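Local coordinates for uronate isomerase (Bacillus halodurans C-125, PDB 3HK8), which probably catalyses the zinc-dependent isomerisation of hexuronates such as D-glucuronate to the corresponding ketouronates, such as D-fructuronate, as other uronate isomerases do, at residues V141-P146 with A168-P173; M25-F30 with Q352-R357; H49-E54 with E91-V96; A272-G277 with C324-N329. One frame throughout, in Å; residues are numbered along the deposited sequence.

Contact 1: residues V141-P146 with A168-P173. With HDL (D-arabinohydroxamic acid), chain C.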
# COMPACT_ATOMS: atom_id res chain seq x y z
N VAL A 141 8.90 -14.90 -38.68
CA VAL A 141 9.61 -13.85 -37.97
C VAL A 141 10.34 -14.55 -36.83
O VAL A 141 9.73 -15.23 -36.01
CB VAL A 141 8.64 -12.79 -37.41
CG1 VAL A 141 9.42 -11.78 -36.55
CG2 VAL A 141 7.94 -12.06 -38.56
N MET A 142 11.66 -14.38 -36.80
CA MET A 142 12.51 -14.99 -35.79
C MET A 142 12.55 -14.12 -34.55
O MET A 142 12.03 -13.01 -34.54
CB MET A 142 13.97 -15.11 -36.31
CG MET A 142 14.19 -15.86 -37.63
SD MET A 142 15.97 -15.92 -38.14
CE MET A 142 16.16 -14.34 -38.80
N THR A 143 13.17 -14.66 -33.50
CA THR A 143 13.38 -13.93 -32.25
C THR A 143 14.92 -13.93 -32.19
O THR A 143 15.54 -14.98 -31.96
CB THR A 143 12.83 -14.68 -31.01
OG1 THR A 143 11.40 -14.72 -31.07
CG2 THR A 143 13.26 -13.98 -29.72
N ASN A 144 15.52 -12.77 -32.41
CA ASN A 144 16.97 -12.67 -32.43
C ASN A 144 17.52 -11.87 -31.26
O ASN A 144 17.36 -10.65 -31.18
CB ASN A 144 17.40 -12.06 -33.76
CG ASN A 144 16.81 -12.81 -34.94
OD1 ASN A 144 17.27 -13.89 -35.30
ND2 ASN A 144 15.76 -12.24 -35.53
N ASP A 145 18.18 -12.58 -30.35
CA ASP A 145 18.76 -11.99 -29.15
C ASP A 145 20.27 -11.82 -29.27
O ASP A 145 21.03 -12.79 -29.19
CB ASP A 145 18.41 -12.88 -27.94
CG ASP A 145 19.05 -12.40 -26.65
OD1 ASP A 145 19.55 -11.25 -26.60
OD2 ASP A 145 19.05 -13.18 -25.68
N PRO A 146 20.73 -10.57 -29.45
CA PRO A 146 22.16 -10.26 -29.58
C PRO A 146 22.97 -10.50 -28.31
O PRO A 146 24.19 -10.35 -28.31
CB PRO A 146 22.14 -8.79 -29.98
CG PRO A 146 20.96 -8.26 -29.21
CD PRO A 146 19.92 -9.34 -29.47
N ALA A 168 13.76 -9.98 -35.75
CA ALA A 168 13.08 -9.20 -34.73
C ALA A 168 14.12 -9.08 -33.62
O ALA A 168 14.66 -10.08 -33.14
CB ALA A 168 11.83 -9.94 -34.23
N LEU A 169 14.41 -7.84 -33.22
CA LEU A 169 15.40 -7.57 -32.19
C LEU A 169 14.86 -7.77 -30.76
O LEU A 169 14.15 -6.91 -30.24
CB LEU A 169 15.94 -6.14 -32.37
CG LEU A 169 16.99 -5.59 -31.40
CD1 LEU A 169 18.23 -6.49 -31.36
CD2 LEU A 169 17.37 -4.19 -31.83
N ARG A 170 15.19 -8.90 -30.15
CA ARG A 170 14.74 -9.21 -28.79
C ARG A 170 15.65 -8.50 -27.80
O ARG A 170 16.88 -8.61 -27.89
CB ARG A 170 14.75 -10.72 -28.55
CG ARG A 170 14.31 -11.12 -27.14
CD ARG A 170 12.89 -10.64 -26.81
NE ARG A 170 11.89 -11.56 -27.32
CZ ARG A 170 11.19 -12.42 -26.58
NH1 ARG A 170 11.37 -12.48 -25.26
NH2 ARG A 170 10.34 -13.25 -27.16
N LEU A 171 15.07 -7.79 -26.84
CA LEU A 171 15.86 -7.02 -25.89
C LEU A 171 15.74 -7.31 -24.39
O LEU A 171 16.14 -6.48 -23.57
CB LEU A 171 15.58 -5.53 -26.13
CG LEU A 171 15.94 -5.07 -27.54
CD1 LEU A 171 15.37 -3.69 -27.80
CD2 LEU A 171 17.46 -5.08 -27.70
N ASP A 172 15.20 -8.47 -24.02
CA ASP A 172 15.03 -8.81 -22.60
C ASP A 172 16.24 -8.52 -21.69
O ASP A 172 16.08 -7.88 -20.65
CB ASP A 172 14.64 -10.29 -22.47
CG ASP A 172 13.24 -10.57 -23.03
OD1 ASP A 172 12.76 -9.77 -23.86
OD2 ASP A 172 12.64 -11.60 -22.66
N PRO A 173 17.44 -8.98 -22.06
CA PRO A 173 18.63 -8.73 -21.22
C PRO A 173 18.91 -7.25 -20.97
O PRO A 173 19.28 -6.86 -19.86
CB PRO A 173 19.75 -9.41 -22.00
CG PRO A 173 19.04 -10.53 -22.71
CD PRO A 173 17.79 -9.83 -23.21
O1A HDL C . 8.79 -15.24 -26.40
C1 HDL C . 8.69 -15.64 -25.21
O1B HDL C . 9.20 -15.07 -24.22
C2 HDL C . 7.89 -16.92 -24.93
O2 HDL C . 7.08 -17.23 -26.08
C3 HDL C . 8.86 -18.09 -24.61
O3 HDL C . 9.64 -18.45 -25.75
C4 HDL C . 8.18 -19.40 -24.08
O4 HDL C . 9.11 -20.20 -23.36
C5 HDL C . 7.58 -20.29 -25.20
O5 HDL C . 7.96 -21.45 -25.40
N6 HDL C . 6.61 -19.76 -25.96
O6 HDL C . 5.35 -19.55 -25.48
O HOH W 1 10.43 -11.73 -29.71
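O1A of the bound hydroxamate is gripped twice: R170 NH2, from a guanidinium packed on T143, donates to it over 2.6 Å, and the zinc ion binds it too. The oxygen lies nearly in the guanidinium plane. R170 bends at chi2 and chi3 to bring this group into the substrate site. With T143 OG1 at chi1 -68°, CG2 is left anti to the backbone N and turned to R170, 3.7 Å from NE. T143 OG1 is instead held by T27 O. R170 NE donates to a water at 2.8 Å. R170 NH1 forms a salt bridge to D172 OD2 at 3.0 Å, though the hydrogen bond within it is weak.

A pair of backbone bonds forms a single bridge between segments that run in roughly the same direction. N144 N donates to A168 O over 2.9 Å, nearly on the line of the carbonyl. R170 N donates back to N144 O over 3.0 Å, from above the carbonyl plane. V141 CG1 packs on A168 CB beside the bridge, and P146 crosses the L169 side chain at about a right angle.

A leucine at R170 would probably leave O1A with the zinc ion but no arginine, and D172 without its salt bridge. The arginine therefore probably helps to orient and neutralise the carboxylate end of a uronate, while D172, bonded in turn to S223, probably helps to steady it.

Contact 2: residues M25-F30 with Q352-R357. With ZN (zinc ion), chain E; HDL (D-arabinohydroxamic acid), chain C.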
# COMPACT_ATOMS: atom_id res chain seq x y z
N MET A 25 4.22 -14.03 -37.37
CA MET A 25 4.97 -12.89 -36.84
C MET A 25 5.72 -13.02 -35.52
O MET A 25 6.27 -12.04 -35.03
CB MET A 25 4.08 -11.63 -36.86
CG MET A 25 2.70 -11.79 -36.28
SD MET A 25 2.70 -11.76 -34.49
CE MET A 25 3.07 -10.09 -34.20
N HIS A 26 5.77 -14.22 -34.97
CA HIS A 26 6.57 -14.47 -33.77
C HIS A 26 6.83 -15.95 -33.57
O HIS A 26 5.91 -16.73 -33.28
CB HIS A 26 5.93 -13.91 -32.50
CG HIS A 26 6.70 -14.27 -31.26
ND1 HIS A 26 8.03 -13.95 -31.11
CD2 HIS A 26 6.34 -14.95 -30.15
CE1 HIS A 26 8.47 -14.43 -29.95
NE2 HIS A 26 7.46 -15.03 -29.35
N THR A 27 8.09 -16.34 -33.73
CA THR A 27 8.52 -17.72 -33.55
C THR A 27 9.91 -17.71 -32.93
O THR A 27 10.51 -16.65 -32.72
CB THR A 27 8.64 -18.48 -34.89
OG1 THR A 27 9.84 -18.07 -35.56
CG2 THR A 27 7.44 -18.20 -35.80
N HIS A 28 10.41 -18.91 -32.65
CA HIS A 28 11.73 -19.09 -32.09
C HIS A 28 12.47 -20.03 -33.05
O HIS A 28 13.24 -20.90 -32.64
CB HIS A 28 11.64 -19.69 -30.69
CG HIS A 28 10.99 -18.77 -29.70
ND1 HIS A 28 11.69 -17.78 -29.04
CD2 HIS A 28 9.70 -18.63 -29.32
CE1 HIS A 28 10.86 -17.07 -28.30
NE2 HIS A 28 9.64 -17.56 -28.46
N LEU A 29 12.19 -19.84 -34.34
CA LEU A 29 12.83 -20.62 -35.39
C LEU A 29 13.94 -19.76 -35.97
O LEU A 29 13.99 -18.55 -35.73
CB LEU A 29 11.82 -20.98 -36.48
CG LEU A 29 10.63 -21.81 -36.01
CD1 LEU A 29 9.71 -22.14 -37.19
CD2 LEU A 29 11.14 -23.09 -35.35
N PHE A 30 14.83 -20.38 -36.73
CA PHE A 30 15.94 -19.66 -37.34
C PHE A 30 16.15 -20.11 -38.78
O PHE A 30 15.85 -21.25 -39.14
CB PHE A 30 17.22 -19.91 -36.54
CG PHE A 30 17.21 -19.29 -35.17
CD1 PHE A 30 17.50 -17.94 -35.00
CD2 PHE A 30 16.92 -20.07 -34.05
CE1 PHE A 30 17.49 -17.37 -33.72
CE2 PHE A 30 16.91 -19.50 -32.77
CZ PHE A 30 17.19 -18.15 -32.61
N GLN A 352 -3.33 -14.81 -34.58
CA GLN A 352 -2.40 -15.79 -34.06
C GLN A 352 -0.97 -15.72 -34.57
O GLN A 352 -0.68 -15.08 -35.59
CB GLN A 352 -2.98 -17.19 -34.34
CG GLN A 352 -2.23 -18.35 -33.72
CD GLN A 352 -2.28 -18.36 -32.20
OE1 GLN A 352 -1.86 -17.40 -31.54
NE2 GLN A 352 -2.80 -19.44 -31.63
N HIS A 353 -0.09 -16.39 -33.83
CA HIS A 353 1.32 -16.55 -34.15
C HIS A 353 1.61 -17.93 -33.56
O HIS A 353 0.90 -18.36 -32.65
CB HIS A 353 2.20 -15.46 -33.50
CG HIS A 353 2.30 -15.55 -32.01
ND1 HIS A 353 1.41 -14.92 -31.16
CD2 HIS A 353 3.19 -16.19 -31.22
CE1 HIS A 353 1.74 -15.18 -29.91
NE2 HIS A 353 2.82 -15.94 -29.91
N SER A 354 2.62 -18.63 -34.06
CA SER A 354 2.91 -19.98 -33.56
C SER A 354 3.82 -20.07 -32.34
O SER A 354 3.62 -20.94 -31.49
CB SER A 354 3.53 -20.83 -34.67
OG SER A 354 4.87 -20.44 -34.89
N ASP A 355 4.81 -19.18 -32.26
CA ASP A 355 5.76 -19.20 -31.17
C ASP A 355 6.54 -20.52 -31.25
O ASP A 355 7.07 -21.01 -30.26
CB ASP A 355 5.04 -19.13 -29.82
CG ASP A 355 5.66 -18.11 -28.88
OD1 ASP A 355 6.90 -18.12 -28.73
OD2 ASP A 355 4.91 -17.31 -28.30
N ALA A 356 6.62 -21.08 -32.45
CA ALA A 356 7.30 -22.36 -32.65
C ALA A 356 8.77 -22.35 -32.25
O ALA A 356 9.52 -21.44 -32.60
CB ALA A 356 7.15 -22.81 -34.10
N ARG A 357 9.16 -23.38 -31.50
CA ARG A 357 10.53 -23.57 -31.04
C ARG A 357 11.16 -24.68 -31.87
O ARG A 357 12.38 -24.74 -32.02
CB ARG A 357 10.56 -23.95 -29.56
CG ARG A 357 10.55 -22.77 -28.61
CD ARG A 357 10.26 -23.22 -27.20
NE ARG A 357 10.44 -22.14 -26.23
CZ ARG A 357 11.61 -21.74 -25.75
NH1 ARG A 357 12.74 -22.33 -26.15
NH2 ARG A 357 11.66 -20.76 -24.86
ZN ZN E . 7.94 -16.57 -27.91
O1A HDL C . 8.79 -15.24 -26.40
C1 HDL C . 8.69 -15.64 -25.21
O1B HDL C . 9.20 -15.07 -24.22
C2 HDL C . 7.89 -16.92 -24.93
O2 HDL C . 7.08 -17.23 -26.08
C3 HDL C . 8.86 -18.09 -24.61
O3 HDL C . 9.64 -18.45 -25.75
C4 HDL C . 8.18 -19.40 -24.08
O4 HDL C . 9.11 -20.20 -23.36
C5 HDL C . 7.58 -20.29 -25.20
O5 HDL C . 7.96 -21.45 -25.40
N6 HDL C . 6.61 -19.76 -25.96
O6 HDL C . 5.35 -19.55 -25.48
O HOH W 2 1.15 -14.27 -37.23
O HOH W 3 14.50 -23.44 -33.83
O HOH W 4 13.95 -22.98 -30.56
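Segments 25-30 and 352-357 run almost parallel, 10° apart, and are joined by two backbone bonds, D355 N to H26 O and H28 N to A356 O. They build the zinc site of an amidohydrolase-type barrel, with H26 and H28 as the His-X-His pair that follows the first strand.

The zinc ion is bound by H26 NE2 at 2.1 Å, H28 NE2 at 2.0 Å and D355 OD1 at 2.0 Å. O1A and O2 of the bound hydroxamate complete five ligands. The H28 ring is nearly coplanar with the D355 carboxylate, 14° apart, whereas the H26 ring stands steeply to it, at 79°. H26 has CG anti to the backbone N, which helps to put NE2 on the zinc ion. H353 lies alongside H26, pointing the same way, and its CD2 is 3.6 Å from H26 CD2. H353 NE2 donates to D355 OD2, the oxygen that is not a zinc ligand, and so helps to fix the carboxylate. It meets that oxygen from above the carboxylate plane.

L29 and A356 pack together beneath the site. M25 SD rests against H353 CB. R357 CG lies against H28 CB, and the extended chain carries the guanidinium to the hydroxamate. A methionine in place of R357 would probably leave O4 and the hydroxamate end at O5 without this charged donor, with H49 still on both oxygens. R357 NE donates to O5 over 2.7 Å, and NH2 to O4 over 3.0 Å.

Contact 3: residues H49-E54 with E91-V96. With HDL (D-arabinohydroxamic acid), chain C; CO3 (carbonate ion), chain D.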
# COMPACT_ATOMS: atom_id res chain seq x y z
N HIS A 49 9.52 -27.96 -24.32
CA HIS A 49 9.34 -27.78 -22.88
C HIS A 49 7.90 -27.91 -22.39
O HIS A 49 7.68 -28.23 -21.22
CB HIS A 49 10.01 -26.48 -22.39
CG HIS A 49 9.25 -25.22 -22.69
ND1 HIS A 49 8.19 -24.79 -21.92
CD2 HIS A 49 9.44 -24.27 -23.63
CE1 HIS A 49 7.76 -23.63 -22.37
NE2 HIS A 49 8.50 -23.29 -23.41
N TYR A 50 6.92 -27.69 -23.26
CA TYR A 50 5.53 -27.83 -22.86
C TYR A 50 5.29 -29.28 -22.43
O TYR A 50 4.51 -29.54 -21.52
CB TYR A 50 4.57 -27.50 -24.02
CG TYR A 50 4.40 -26.03 -24.35
CD1 TYR A 50 5.49 -25.17 -24.35
CD2 TYR A 50 3.15 -25.53 -24.74
CE1 TYR A 50 5.35 -23.83 -24.74
CE2 TYR A 50 3.01 -24.19 -25.13
CZ TYR A 50 4.11 -23.35 -25.13
OH TYR A 50 3.99 -22.04 -25.55
N LEU A 51 5.97 -30.22 -23.09
CA LEU A 51 5.80 -31.64 -22.77
C LEU A 51 6.67 -32.08 -21.59
O LEU A 51 6.35 -33.07 -20.92
CB LEU A 51 6.09 -32.50 -24.00
CG LEU A 51 5.09 -32.29 -25.16
CD1 LEU A 51 5.48 -33.14 -26.36
CD2 LEU A 51 3.69 -32.66 -24.70
N VAL A 52 7.76 -31.37 -21.34
CA VAL A 52 8.61 -31.70 -20.21
C VAL A 52 7.78 -31.46 -18.94
O VAL A 52 7.74 -32.30 -18.04
CB VAL A 52 9.87 -30.81 -20.17
CG1 VAL A 52 10.62 -31.03 -18.86
CG2 VAL A 52 10.77 -31.15 -21.36
N ALA A 53 7.10 -30.32 -18.90
CA ALA A 53 6.28 -29.98 -17.75
C ALA A 53 5.19 -31.04 -17.54
O ALA A 53 4.93 -31.46 -16.42
CB ALA A 53 5.65 -28.60 -17.94
N GLU A 54 4.56 -31.46 -18.63
CA GLU A 54 3.49 -32.45 -18.55
C GLU A 54 3.96 -33.83 -18.11
O GLU A 54 3.30 -34.49 -17.30
CB GLU A 54 2.75 -32.55 -19.89
CG GLU A 54 1.87 -31.32 -20.17
CD GLU A 54 1.27 -31.30 -21.57
OE1 GLU A 54 0.80 -32.36 -22.04
OE2 GLU A 54 1.25 -30.21 -22.19
N GLU A 91 -3.36 -30.46 -25.49
CA GLU A 91 -3.11 -29.70 -26.71
C GLU A 91 -1.71 -29.92 -27.28
O GLU A 91 -1.54 -30.07 -28.49
CB GLU A 91 -3.33 -28.20 -26.44
CG GLU A 91 -2.96 -27.28 -27.61
CD GLU A 91 -3.72 -27.58 -28.90
OE1 GLU A 91 -4.75 -28.30 -28.86
OE2 GLU A 91 -3.29 -27.08 -29.97
N ALA A 92 -0.69 -29.93 -26.42
CA ALA A 92 0.67 -30.13 -26.90
C ALA A 92 0.89 -31.54 -27.46
O ALA A 92 1.56 -31.71 -28.48
CB ALA A 92 1.67 -29.84 -25.78
N CYS A 93 0.32 -32.55 -26.81
CA CYS A 93 0.46 -33.93 -27.28
C CYS A 93 -0.30 -34.11 -28.59
O CYS A 93 0.19 -34.78 -29.50
CB CYS A 93 -0.07 -34.92 -26.24
SG CYS A 93 0.98 -35.04 -24.78
N ARG A 94 -1.48 -33.52 -28.65
CA ARG A 94 -2.31 -33.57 -29.85
C ARG A 94 -1.49 -32.97 -30.99
O ARG A 94 -1.49 -33.49 -32.10
CB ARG A 94 -3.58 -32.73 -29.63
CG ARG A 94 -4.43 -32.50 -30.87
CD ARG A 94 -5.39 -31.34 -30.62
NE ARG A 94 -6.18 -31.01 -31.80
CZ ARG A 94 -6.74 -29.83 -32.03
NH1 ARG A 94 -6.59 -28.84 -31.16
NH2 ARG A 94 -7.46 -29.63 -33.13
N GLY A 95 -0.78 -31.88 -30.68
CA GLY A 95 0.04 -31.21 -31.67
C GLY A 95 1.10 -32.11 -32.31
O GLY A 95 1.33 -32.06 -33.51
N VAL A 96 1.75 -32.93 -31.49
CA VAL A 96 2.76 -33.85 -32.01
C VAL A 96 2.14 -34.79 -33.05
O VAL A 96 2.70 -34.99 -34.13
CB VAL A 96 3.37 -34.71 -30.88
CG1 VAL A 96 4.28 -35.79 -31.49
CG2 VAL A 96 4.18 -33.82 -29.92
O1A HDL C . 8.79 -15.24 -26.40
C1 HDL C . 8.69 -15.64 -25.21
O1B HDL C . 9.20 -15.07 -24.22
C2 HDL C . 7.89 -16.92 -24.93
O2 HDL C . 7.08 -17.23 -26.08
C3 HDL C . 8.86 -18.09 -24.61
O3 HDL C . 9.64 -18.45 -25.75
C4 HDL C . 8.18 -19.40 -24.08
O4 HDL C . 9.11 -20.20 -23.36
C5 HDL C . 7.58 -20.29 -25.20
O5 HDL C . 7.96 -21.45 -25.40
N6 HDL C . 6.61 -19.76 -25.96
O6 HDL C . 5.35 -19.55 -25.48
C CO3 D . 5.28 -24.66 -19.81
O1 CO3 D . 4.41 -24.93 -18.88
O2 CO3 D . 5.89 -25.63 -20.44
O3 CO3 D . 5.56 -23.42 -20.10
O HOH W 5 -0.70 -28.87 -23.64
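Helix 49-55 borders the active-site pocket, and helix 91-102 packs against its outer side. The two short segments cross at -127°, with their axes 9.8 Å apart at closest approach.

L51 is the main apolar link. Its CD2 touches both A92 CB and C93 SG at 3.6 Å, while CD1 lies 3.9 Å from V96 CG2. E54 is extended beyond CG and reaches to A92 and C93 of the neighbouring helix. Its OE2, close to A92 CB, accepts from a water, which takes the N-H of A92. E54 OE1 is bonded to S90, and OE2 also forms a salt bridge to R314 of the second subunit.

The pocket side of the helix carries H49 and Y50. H49 has CG between its backbone N and carbonyl carbon (chi1 78°), which turns the ring edge to both bound groups. NE2 donates to O5 of the hydroxamate at 2.8 Å, and ND1 to O2 of a carbonate, probably from the crystallisation liquor, at 2.9 Å. Y50 OH donates to the hydroxamate O6 over 2.8 Å. One helix thus binds the ligand with polar groups and packs on its neighbour with apolar ones, the E54 carboxylate being held from several sides.

Contact 4: residues A272-G277 with C324-N329. With HDL (D-arabinohydroxamic acid), chain C; CO3 (carbonate ion), chain D.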
# COMPACT_ATOMS: atom_id res chain seq x y z
N ALA A 272 10.63 -24.65 -18.92
CA ALA A 272 9.28 -25.03 -18.50
C ALA A 272 8.96 -24.53 -17.09
O ALA A 272 7.97 -24.94 -16.49
CB ALA A 272 9.12 -26.55 -18.56
N GLY A 273 9.81 -23.65 -16.57
CA GLY A 273 9.61 -23.15 -15.22
C GLY A 273 8.98 -21.77 -15.04
O GLY A 273 9.00 -21.23 -13.94
N ASP A 274 8.43 -21.20 -16.11
CA ASP A 274 7.82 -19.87 -16.01
C ASP A 274 6.33 -19.93 -15.70
O ASP A 274 5.61 -20.84 -16.14
CB ASP A 274 8.05 -19.07 -17.30
CG ASP A 274 9.52 -18.84 -17.59
OD1 ASP A 274 10.31 -18.80 -16.62
OD2 ASP A 274 9.87 -18.67 -18.78
N PHE A 275 5.87 -18.94 -14.94
CA PHE A 275 4.48 -18.84 -14.51
C PHE A 275 3.83 -17.59 -15.14
O PHE A 275 4.44 -16.91 -15.96
CB PHE A 275 4.45 -18.79 -12.97
CG PHE A 275 3.08 -18.91 -12.36
CD1 PHE A 275 2.14 -19.81 -12.87
CD2 PHE A 275 2.74 -18.16 -11.23
CE1 PHE A 275 0.90 -19.96 -12.27
CE2 PHE A 275 1.50 -18.30 -10.62
CZ PHE A 275 0.57 -19.21 -11.14
N VAL A 276 2.61 -17.29 -14.73
CA VAL A 276 1.87 -16.16 -15.29
C VAL A 276 1.20 -15.31 -14.21
O VAL A 276 0.93 -15.79 -13.11
CB VAL A 276 0.79 -16.68 -16.26
CG1 VAL A 276 -0.11 -17.67 -15.52
CG2 VAL A 276 -0.03 -15.53 -16.83
N GLY A 277 0.93 -14.05 -14.54
CA GLY A 277 0.27 -13.15 -13.61
C GLY A 277 -0.50 -12.07 -14.36
O GLY A 277 -0.11 -11.68 -15.47
N CYS A 324 -2.52 -15.65 -29.40
CA CYS A 324 -3.00 -16.28 -28.17
C CYS A 324 -1.72 -16.91 -27.68
O CYS A 324 -1.36 -18.03 -28.05
CB CYS A 324 -4.07 -17.31 -28.51
SG CYS A 324 -5.46 -16.52 -29.38
N TRP A 325 -1.02 -16.15 -26.86
CA TRP A 325 0.29 -16.51 -26.35
C TRP A 325 0.47 -17.54 -25.24
O TRP A 325 -0.15 -17.44 -24.17
CB TRP A 325 0.99 -15.20 -25.96
CG TRP A 325 2.41 -15.33 -25.49
CD1 TRP A 325 3.39 -16.12 -26.03
CD2 TRP A 325 3.04 -14.56 -24.46
NE1 TRP A 325 4.59 -15.88 -25.39
CE2 TRP A 325 4.40 -14.93 -24.43
CE3 TRP A 325 2.58 -13.58 -23.56
CZ2 TRP A 325 5.31 -14.36 -23.53
CZ3 TRP A 325 3.48 -13.02 -22.66
CH2 TRP A 325 4.84 -13.42 -22.65
N TRP A 326 1.31 -18.53 -25.53
CA TRP A 326 1.72 -19.54 -24.55
C TRP A 326 0.58 -20.27 -23.83
O TRP A 326 -0.05 -21.17 -24.40
CB TRP A 326 2.61 -18.82 -23.54
CG TRP A 326 3.64 -19.60 -22.80
CD1 TRP A 326 3.65 -20.94 -22.53
CD2 TRP A 326 4.78 -19.05 -22.13
NE1 TRP A 326 4.72 -21.26 -21.72
CE2 TRP A 326 5.43 -20.11 -21.46
CE3 TRP A 326 5.31 -17.75 -22.02
CZ2 TRP A 326 6.59 -19.92 -20.69
CZ3 TRP A 326 6.46 -17.56 -21.25
CH2 TRP A 326 7.08 -18.65 -20.60
N PHE A 327 0.34 -19.89 -22.58
CA PHE A 327 -0.73 -20.51 -21.79
C PHE A 327 -2.12 -20.16 -22.32
O PHE A 327 -3.11 -20.75 -21.89
CB PHE A 327 -0.60 -20.10 -20.31
CG PHE A 327 0.74 -20.42 -19.71
CD1 PHE A 327 1.26 -21.72 -19.79
CD2 PHE A 327 1.50 -19.43 -19.11
CE1 PHE A 327 2.53 -22.02 -19.27
CE2 PHE A 327 2.77 -19.72 -18.58
CZ PHE A 327 3.28 -21.01 -18.67
N MET A 328 -2.19 -19.20 -23.24
CA MET A 328 -3.46 -18.79 -23.86
C MET A 328 -3.69 -19.63 -25.13
O MET A 328 -4.80 -19.69 -25.66
CB MET A 328 -3.42 -17.31 -24.27
CG MET A 328 -3.33 -16.28 -23.13
SD MET A 328 -4.83 -16.13 -22.14
CE MET A 328 -4.52 -17.40 -20.96
N ASN A 329 -2.63 -20.27 -25.62
CA ASN A 329 -2.69 -21.04 -26.86
C ASN A 329 -3.32 -22.43 -26.73
O ASN A 329 -2.70 -23.45 -27.04
CB ASN A 329 -1.29 -21.13 -27.47
CG ASN A 329 -1.31 -21.51 -28.94
OD1 ASN A 329 -2.30 -21.28 -29.64
ND2 ASN A 329 -0.21 -22.07 -29.43
O1A HDL C . 8.79 -15.24 -26.40
C1 HDL C . 8.69 -15.64 -25.21
O1B HDL C . 9.20 -15.07 -24.22
C2 HDL C . 7.89 -16.92 -24.93
O2 HDL C . 7.08 -17.23 -26.08
C3 HDL C . 8.86 -18.09 -24.61
O3 HDL C . 9.64 -18.45 -25.75
C4 HDL C . 8.18 -19.40 -24.08
O4 HDL C . 9.11 -20.20 -23.36
C5 HDL C . 7.58 -20.29 -25.20
O5 HDL C . 7.96 -21.45 -25.40
N6 HDL C . 6.61 -19.76 -25.96
O6 HDL C . 5.35 -19.55 -25.48
C CO3 D . 5.28 -24.66 -19.81
O1 CO3 D . 4.41 -24.93 -18.88
O2 CO3 D . 5.89 -25.63 -20.44
O3 CO3 D . 5.56 -23.42 -20.10
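Three consecutive aromatic residues, W325, W326 and F327, lie by the active-site pocket, next to the segment leading into strand 275-276. The two indoles meet the bound hydroxamate, and F327 backs W326. The tie between segments 272-277 and 324-329 is packing, without a hydrogen bond across it.

D274 crosses W326 at about a right angle, with carboxylate and ring planes 72° apart. Its OD2 comes to the edge of the indole, 3.3 Å from W326 CH2, and its CB lies 3.5 Å from the same carbon. The carboxylate has its polar partners elsewhere: OD1 takes the N-H of R264 and OD2 forms a salt bridge to K263. D274 O meets the edge of the F327 ring at CZ, 3.4 Å away, and accepts from K315 of the second subunit. V276 CB packs on F327 CD2 at 4.0 Å. V311 of the second subunit packs on F275, V276 and F327.

The indole of W326 is covered on both faces. F327 CZ sits over one face and C4 of the hydroxamate over the other, each towards the rim. W326 NE1 donates to O3 of the carbonate at 2.8 Å. W325 has CG anti to the backbone N (chi1 -176°), which carries its indole into the pocket, where NE1 donates to the hydroxamate O2 over 2.9 Å in an almost straight bond of 177°.

Strand 275-276 pairs antiparallel with strand 255-262, whose V261 also touches D274 and W326. Segment 324-329 connects strand 319-321 to helix 331-345.

Overall arrangement
From the N terminus, strand 22-24 leads into 25-30, which meets 352-357 only late in the chain. Contact 2 therefore closes a loop of 321 residues, and the other three contacts all lie within it. They follow one another without crossing. Contact 3 joins helices 49-55 and 91-102. Contact 1 links the loop after strand 137-141 to strand 169-170 and the start of helix 172-176, and contact 4 joins the region of strand 275-276 to the loop before helix 331-345. Contact 2 touches all three: T27 bonds to V141 and T143, R357 packs on H49, and Q352 bonds to C324. All four contacts reach the hydroxamate, and contacts 3 and 4 also meet the second subunit.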